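Local coordinates for protein CcbJ (Streptomyces caelestis, PDB 4HGZ) that probably transfers a methyl group from S-adenosyl-L-methionine to a nitrogen atom of its substrate, at residues 67-72 and 131-136; 166-171 and 268-273. All coordinates share one frame; numbering follows the deposited sequence.

Interaction 1 of 2, residues 67-72 and 131-136; sequences LELGVG and SVVFAA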
ATOM      1  N   LEU C  67       8.386  -7.131 -41.770  1.00 48.46           N
ATOM      2  CA  LEU C  67       7.191  -6.309 -41.715  1.00 40.38           C
ATOM      3  C   LEU C  67       6.998  -5.799 -40.296  1.00 42.55           C
ATOM      4  O   LEU C  67       6.903  -6.595 -39.366  1.00 50.49           O
ATOM      5  CB  LEU C  67       5.982  -7.143 -42.125  1.00 38.09           C
ATOM      6  CG  LEU C  67       4.637  -6.427 -42.199  1.00 39.57           C
ATOM      7  CD1 LEU C  67       4.527  -5.675 -43.510  1.00 38.74           C
ATOM      8  CD2 LEU C  67       3.493  -7.425 -42.061  1.00 38.89           C
ATOM      9  N   GLU C  68       6.960  -4.479 -40.122  1.00 40.73           N
ATOM     10  CA  GLU C  68       6.634  -3.915 -38.824  1.00 36.84           C
ATOM     11  C   GLU C  68       5.168  -3.486 -38.761  1.00 41.09           C
ATOM     12  O   GLU C  68       4.732  -2.617 -39.511  1.00 45.94           O
ATOM     13  CB  GLU C  68       7.539  -2.733 -38.436  1.00 33.85           C
ATOM     14  CG  GLU C  68       7.179  -2.224 -37.028  1.00 57.24           C
ATOM     15  CD  GLU C  68       8.021  -1.058 -36.517  1.00 78.19           C
ATOM     16  OE1 GLU C  68       8.852  -0.520 -37.281  1.00 78.40           O
ATOM     17  OE2 GLU C  68       7.832  -0.675 -35.332  1.00 64.02           O
ATOM     18  N   LEU C  69       4.407  -4.109 -37.868  1.00 40.82           N
ATOM     19  CA  LEU C  69       3.059  -3.666 -37.592  1.00 35.22           C
ATOM     20  C   LEU C  69       3.143  -2.474 -36.647  1.00 41.22           C
ATOM     21  O   LEU C  69       3.763  -2.565 -35.596  1.00 51.14           O
ATOM     22  CB  LEU C  69       2.274  -4.781 -36.926  1.00 30.88           C
ATOM     23  CG  LEU C  69       2.211  -6.094 -37.692  1.00 37.21           C
ATOM     24  CD1 LEU C  69       1.253  -7.049 -37.009  1.00 36.50           C
ATOM     25  CD2 LEU C  69       1.759  -5.830 -39.106  1.00 37.39           C
ATOM     26  N   GLY C  70       2.536  -1.353 -37.024  1.00 42.46           N
ATOM     27  CA  GLY C  70       2.529  -0.160 -36.180  1.00 36.31           C
ATOM     28  C   GLY C  70       3.854   0.556 -36.218  1.00 39.41           C
ATOM     29  O   GLY C  70       4.475   0.792 -35.189  1.00 45.54           O
ATOM     30  N   VAL C  71       4.281   0.912 -37.419  1.00 45.02           N
ATOM     31  CA  VAL C  71       5.622   1.433 -37.643  1.00 35.59           C
ATOM     32  C   VAL C  71       5.769   2.906 -37.258  1.00 39.50           C
ATOM     33  O   VAL C  71       6.872   3.446 -37.264  1.00 54.15           O
ATOM     34  CB  VAL C  71       5.999   1.238 -39.120  1.00 40.39           C
ATOM     35  CG1 VAL C  71       5.106   2.107 -40.000  1.00 42.27           C
ATOM     36  CG2 VAL C  71       7.471   1.515 -39.362  1.00 29.79           C
ATOM     37  N   GLY C  72       4.662   3.562 -36.923  1.00 45.55           N
ATOM     38  CA  GLY C  72       4.708   4.966 -36.489  1.00 45.23           C
ATOM     39  C   GLY C  72       5.552   5.859 -37.391  1.00 51.04           C
ATOM     40  O   GLY C  72       5.339   5.907 -38.600  1.00 53.59           O
ATOM     41  N   SER C 131      10.456 -12.552 -43.331  1.00 50.29           N
ATOM     42  CA  SER C 131      11.338 -13.366 -42.504  1.00 51.57           C
ATOM     43  C   SER C 131      10.981 -13.124 -41.058  1.00 48.20           C
ATOM     44  O   SER C 131      11.141 -13.994 -40.209  1.00 55.58           O
ATOM     45  CB  SER C 131      12.794 -12.977 -42.746  1.00 49.95           C
ATOM     46  OG  SER C 131      13.021 -11.636 -42.343  1.00 54.80           O
ATOM     47  N   VAL C 132      10.479 -11.926 -40.790  1.00 47.92           N
ATOM     48  CA  VAL C 132      10.091 -11.541 -39.449  1.00 45.16           C
ATOM     49  C   VAL C 132       8.912 -10.582 -39.519  1.00 47.57           C
ATOM     50  O   VAL C 132       8.931  -9.614 -40.284  1.00 46.70           O
ATOM     51  CB  VAL C 132      11.236 -10.818 -38.741  1.00 43.61           C
ATOM     52  CG1 VAL C 132      10.859 -10.498 -37.301  1.00 36.54           C
ATOM     53  CG2 VAL C 132      12.493 -11.645 -38.805  1.00 52.83           C
ATOM     54  N   VAL C 133       7.879 -10.850 -38.730  1.00 43.85           N
ATOM     55  CA  VAL C 133       6.803  -9.881 -38.567  1.00 39.97           C
ATOM     56  C   VAL C 133       6.863  -9.456 -37.120  1.00 44.05           C
ATOM     57  O   VAL C 133       6.932 -10.311 -36.230  1.00 50.30           O
ATOM     58  CB  VAL C 133       5.429 -10.494 -38.851  1.00 37.89           C
ATOM     59  CG1 VAL C 133       4.362  -9.471 -38.631  1.00 33.06           C
ATOM     60  CG2 VAL C 133       5.363 -11.048 -40.280  1.00 34.44           C
ATOM     61  N   PHE C 134       6.871  -8.154 -36.860  1.00 36.81           N
ATOM     62  CA  PHE C 134       6.961  -7.731 -35.469  1.00 41.22           C
ATOM     63  C   PHE C 134       6.080  -6.568 -35.108  1.00 44.39           C
ATOM     64  O   PHE C 134       5.654  -5.783 -35.963  1.00 49.77           O
ATOM     65  CB  PHE C 134       8.404  -7.452 -35.037  1.00 43.44           C
ATOM     66  CG  PHE C 134       9.001  -6.214 -35.639  1.00 41.61           C
ATOM     67  CD1 PHE C 134       9.054  -5.030 -34.913  1.00 42.56           C
ATOM     68  CD2 PHE C 134       9.547  -6.238 -36.916  1.00 46.62           C
ATOM     69  CE1 PHE C 134       9.620  -3.880 -35.460  1.00 41.99           C
ATOM     70  CE2 PHE C 134      10.123  -5.093 -37.470  1.00 41.60           C
ATOM     71  CZ  PHE C 134      10.155  -3.916 -36.743  1.00 46.23           C
ATOM     72  N   ALA C 135       5.847  -6.462 -33.807  1.00 36.80           N
ATOM     73  CA  ALA C 135       4.976  -5.463 -33.254  1.00 38.78           C
ATOM     74  C   ALA C 135       5.570  -4.982 -31.934  1.00 35.21           C
ATOM     75  O   ALA C 135       5.473  -5.652 -30.922  1.00 43.66           O
ATOM     76  CB  ALA C 135       3.605  -6.056 -33.046  1.00 37.03           C
ATOM     77  N   ALA C 136       6.180  -3.808 -31.962  1.00 38.58           N
ATOM     78  CA  ALA C 136       6.862  -3.251 -30.806  1.00 35.24           C
ATOM     79  C   ALA C 136       5.939  -2.451 -29.887  1.00 38.03           C
ATOM     80  O   ALA C 136       4.794  -2.170 -30.220  1.00 42.44           O
ATOM     81  CB  ALA C 136       8.018  -2.390 -31.263  1.00 34.87           C
TER
HETATM   82  O   HOH W   1       5.673  -1.671 -33.609  1.00 41.57           O

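Interaction 2 of 2, residues 166-171 and 268-273; sequences FVVQCL and SVYRAA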
ATOM      1  N   PHE C 166       7.556 -14.476 -35.561  1.00 47.26           N
ATOM      2  CA  PHE C 166       6.685 -13.371 -35.175  1.00 39.91           C
ATOM      3  C   PHE C 166       7.119 -12.871 -33.805  1.00 43.69           C
ATOM      4  O   PHE C 166       7.185 -13.640 -32.848  1.00 46.35           O
ATOM      5  CB  PHE C 166       5.244 -13.868 -35.116  1.00 40.05           C
ATOM      6  CG  PHE C 166       4.260 -12.850 -34.616  1.00 32.51           C
ATOM      7  CD1 PHE C 166       4.066 -11.663 -35.294  1.00 40.75           C
ATOM      8  CD2 PHE C 166       3.494 -13.103 -33.491  1.00 32.34           C
ATOM      9  CE1 PHE C 166       3.137 -10.721 -34.843  1.00 40.58           C
ATOM     10  CE2 PHE C 166       2.562 -12.173 -33.038  1.00 44.40           C
ATOM     11  CZ  PHE C 166       2.386 -10.973 -33.719  1.00 27.33           C
ATOM     12  N   VAL C 167       7.410 -11.580 -33.710  1.00 45.49           N
ATOM     13  CA  VAL C 167       7.989 -11.012 -32.503  1.00 36.91           C
ATOM     14  C   VAL C 167       7.112  -9.892 -31.987  1.00 38.99           C
ATOM     15  O   VAL C 167       6.800  -8.969 -32.727  1.00 44.97           O
ATOM     16  CB  VAL C 167       9.381 -10.411 -32.797  1.00 38.08           C
ATOM     17  CG1 VAL C 167       9.972  -9.799 -31.533  1.00 36.14           C
ATOM     18  CG2 VAL C 167      10.309 -11.466 -33.371  1.00 38.29           C
ATOM     19  N   VAL C 168       6.724  -9.970 -30.720  1.00 40.54           N
ATOM     20  CA  VAL C 168       5.932  -8.920 -30.091  1.00 38.24           C
ATOM     21  C   VAL C 168       6.620  -8.462 -28.819  1.00 39.88           C
ATOM     22  O   VAL C 168       7.335  -9.224 -28.178  1.00 46.15           O
ATOM     23  CB  VAL C 168       4.509  -9.404 -29.678  1.00 33.33           C
ATOM     24  CG1 VAL C 168       3.793 -10.044 -30.841  1.00 43.12           C
ATOM     25  CG2 VAL C 168       4.599 -10.380 -28.552  1.00 34.74           C
ATOM     26  N   GLN C 169       6.385  -7.214 -28.453  1.00 33.94           N
ATOM     27  CA  GLN C 169       6.845  -6.685 -27.208  1.00 32.81           C
ATOM     28  C   GLN C 169       5.645  -6.081 -26.529  1.00 37.18           C
ATOM     29  O   GLN C 169       5.041  -5.144 -27.051  1.00 47.23           O
ATOM     30  CB  GLN C 169       7.882  -5.603 -27.467  1.00 43.09           C
ATOM     31  CG  GLN C 169       8.225  -4.759 -26.247  1.00 33.47           C
ATOM     32  CD  GLN C 169       9.155  -3.635 -26.600  1.00 53.54           C
ATOM     33  OE1 GLN C 169       8.858  -2.807 -27.474  1.00 53.71           O
ATOM     34  NE2 GLN C 169      10.308  -3.605 -25.941  1.00 40.28           N
ATOM     35  N   CYS C 170       5.305  -6.609 -25.359  1.00 41.91           N
ATOM     36  CA  CYS C 170       4.077  -6.231 -24.667  1.00 46.56           C
ATOM     37  C   CYS C 170       4.307  -6.005 -23.185  1.00 41.10           C
ATOM     38  O   CYS C 170       5.158  -6.644 -22.583  1.00 45.59           O
ATOM     39  CB  CYS C 170       3.045  -7.350 -24.794  1.00 45.93           C
ATOM     40  SG  CYS C 170       2.750  -7.927 -26.433  1.00 64.37           S
ATOM     41  N   LEU C 171       3.516  -5.121 -22.590  1.00 39.08           N
ATOM     42  CA  LEU C 171       3.545  -4.944 -21.147  1.00 39.24           C
ATOM     43  C   LEU C 171       3.233  -6.266 -20.460  1.00 36.59           C
ATOM     44  O   LEU C 171       2.423  -7.055 -20.940  1.00 40.80           O
ATOM     45  CB  LEU C 171       2.554  -3.863 -20.717  1.00 37.64           C
ATOM     46  CG  LEU C 171       1.069  -4.178 -20.863  1.00 43.00           C
ATOM     47  CD1 LEU C 171       0.556  -4.802 -19.581  1.00 37.44           C
ATOM     48  CD2 LEU C 171       0.298  -2.905 -21.173  1.00 35.91           C
ATOM     49  N   SER C 268       8.600 -11.531 -27.002  1.00 37.92           N
ATOM     50  CA  SER C 268       8.312 -12.923 -27.270  1.00 40.82           C
ATOM     51  C   SER C 268       8.533 -13.220 -28.741  1.00 42.08           C
ATOM     52  O   SER C 268       8.207 -12.404 -29.609  1.00 48.93           O
ATOM     53  CB  SER C 268       6.870 -13.253 -26.875  1.00 35.22           C
ATOM     54  OG  SER C 268       6.622 -12.888 -25.529  1.00 51.75           O
ATOM     55  N   VAL C 269       9.092 -14.392 -29.008  1.00 39.44           N
ATOM     56  CA  VAL C 269       9.377 -14.820 -30.360  1.00 41.56           C
ATOM     57  C   VAL C 269       8.645 -16.128 -30.643  1.00 46.27           C
ATOM     58  O   VAL C 269       8.823 -17.122 -29.917  1.00 46.97           O
ATOM     59  CB  VAL C 269      10.877 -15.062 -30.550  1.00 42.88           C
ATOM     60  CG1 VAL C 269      11.183 -15.364 -32.008  1.00 43.87           C
ATOM     61  CG2 VAL C 269      11.659 -13.877 -30.069  1.00 41.84           C
ATOM     62  N   TYR C 270       7.840 -16.125 -31.706  1.00 43.18           N
ATOM     63  CA  TYR C 270       7.015 -17.274 -32.078  1.00 40.38           C
ATOM     64  C   TYR C 270       7.379 -17.800 -33.465  1.00 48.09           C
ATOM     65  O   TYR C 270       7.822 -17.035 -34.336  1.00 49.04           O
ATOM     66  CB  TYR C 270       5.539 -16.874 -32.087  1.00 39.40           C
ATOM     67  CG  TYR C 270       5.001 -16.411 -30.757  1.00 42.03           C
ATOM     68  CD1 TYR C 270       4.487 -17.319 -29.840  1.00 42.24           C
ATOM     69  CD2 TYR C 270       5.004 -15.069 -30.416  1.00 35.49           C
ATOM     70  CE1 TYR C 270       3.983 -16.897 -28.627  1.00 37.77           C
ATOM     71  CE2 TYR C 270       4.509 -14.643 -29.208  1.00 35.38           C
ATOM     72  CZ  TYR C 270       4.002 -15.558 -28.314  1.00 38.44           C
ATOM     73  OH  TYR C 270       3.509 -15.135 -27.097  1.00 47.51           O
ATOM     74  N   ARG C 271       7.179 -19.105 -33.657  1.00 44.77           N
ATOM     75  CA  ARG C 271       7.354 -19.757 -34.948  1.00 44.70           C
ATOM     76  C   ARG C 271       6.026 -20.346 -35.378  1.00 49.20           C
ATOM     77  O   ARG C 271       5.112 -20.486 -34.574  1.00 58.87           O
ATOM     78  CB  ARG C 271       8.345 -20.915 -34.853  1.00 41.02           C
ATOM     79  CG  ARG C 271       9.800 -20.542 -34.899  1.00 75.21           C
ATOM     80  CD  ARG C 271      10.655 -21.806 -34.947  1.00101.94           C
ATOM     81  NE  ARG C 271      10.279 -22.749 -33.894  1.00105.20           N
ATOM     82  CZ  ARG C 271      10.744 -23.990 -33.791  1.00113.70           C
ATOM     83  NH1 ARG C 271      11.602 -24.459 -34.688  1.00107.43           N
ATOM     84  NH2 ARG C 271      10.345 -24.766 -32.793  1.00110.57           N
ATOM     85  N   ALA C 272       5.938 -20.714 -36.650  1.00 59.48           N
ATOM     86  CA  ALA C 272       4.804 -21.463 -37.150  1.00 58.06           C
ATOM     87  C   ALA C 272       4.875 -22.845 -36.528  1.00 60.52           C
ATOM     88  O   ALA C 272       5.961 -23.377 -36.346  1.00 69.95           O
ATOM     89  CB  ALA C 272       4.881 -21.564 -38.653  1.00 54.39           C
ATOM     90  N   ALA C 273       3.727 -23.432 -36.205  1.00 65.66           N
ATOM     91  CA  ALA C 273       3.715 -24.729 -35.534  1.00 68.60           C
ATOM     92  C   ALA C 273       3.918 -25.887 -36.505  1.00 80.17           C
ATOM     93  O   ALA C 273       3.198 -26.017 -37.494  1.00 81.38           O
ATOM     94  CB  ALA C 273       2.435 -24.912 -34.748  1.00 61.25           C
TER

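Interaction 1 of 2, residues 67-72 and 131-136
F134 lays one face of its ring beneath the side chain of E68. CB and CG of E68 pass over the CE1–CZ rim of F134, CB 3.3 Å from CZ, and CD lies beyond that rim, with the carboxylate only 25° from the ring plane. F134 reaches it because CG sits between its backbone N and carbonyl carbon (chi1 71°), which swings the ring over the neighbouring strand. The glutamate gives its methylenes to the rim of the aromatic face and carries its charged end beyond.

The other face of the sheet is aliphatic. V133 CG1 lies 4.1 Å from both L67 CD2 and L69 CG, branched residues that fill a buried layer, while A135 is small enough to let L69 CB approach its CB.

Parallel pairing holds this register. L67 N gives its hydrogen to V132 O (2.9 Å), F134 N to L67 O (3.0 Å) and L69 N to F134 O (2.8 Å).

Past the last rung, a water accepts from A136 N (2.7 Å) and can donate to E68 OE2 and L69 O, although other acceptors are in reach. E68 fits the acidic position of the glycine-rich methyltransferase motif I, whose G72 N bonds to E91, which binds S-adenosyl-L-homocysteine. The carboxylate of E68 probably helps, through the water, to tie the diverging strand ends beside the cofactor pocket.

Interaction 2 of 2, residues 166-171 and 268-273
F166 and Y270 stand side by side on one face of the antiparallel pair, pointing the same way, with F166 CD2 3.9 Å from Y270 CD2. Their first torsions bring them there: CG of F166 is anti to its backbone N (chi1 175°), whereas CG of Y270 is anti to its carbonyl carbon (chi1 -62°). Y270 turns its ring edge to strand 164-171, where F166 O and V168 CG2 lie near the ring plane, the methyl 4.3 Å from Y270 CE2. V168 CG2 also meets S268 CB at 4.0 Å; serine is slim enough to sit beside the valine, and its OG has weak hydrogen bonds to H266 and R250. On the reverse face V167 CG2 packs on V269 CG1 (4.2 Å), beta-branched residues well suited to extended chain.

Two hydrogen-bonded pairs flank that valine pair. F166 N bonds to Y270 O and Y270 N to F166 O (2.8 Å each); V168 N to S268 O is longer (3.1 Å), and S268 N to V168 O closes the second pair.

Tyrosine suits its place because its hydroxyl continues past the apolar layer to bond D237 of helix 233-242. F56 of helix 50-61 packs against V167 and V269 on the other face, and L60 joins it on V167. Strand 265-272 is wedged between strands 164-171 and 245-251, the antiparallel insertion that marks the class I methyltransferase sheet.

In the fold
Both contacts are buried and belong to one mixed sheet, in which strands 130-135 and 164-171 are neighbours. V133 O and V167 N, and A135 N and V167 O, probably bond across that join, so the pairings run continuously. Interaction 1 lies nearer the middle of the chain and is parallel; its strands end in the loops of the ligand site, and it combines hydrocarbon packing with a carboxylate and a water. Interaction 2 is antiparallel and stands farther from that site, with helix 50-61 packed on its valine face and a tyrosine hydrogen bond to helix 233-242 on the other; its end, 271-273, is exposed, and poorly ordered R271 is modelled in a salt bridge with E246.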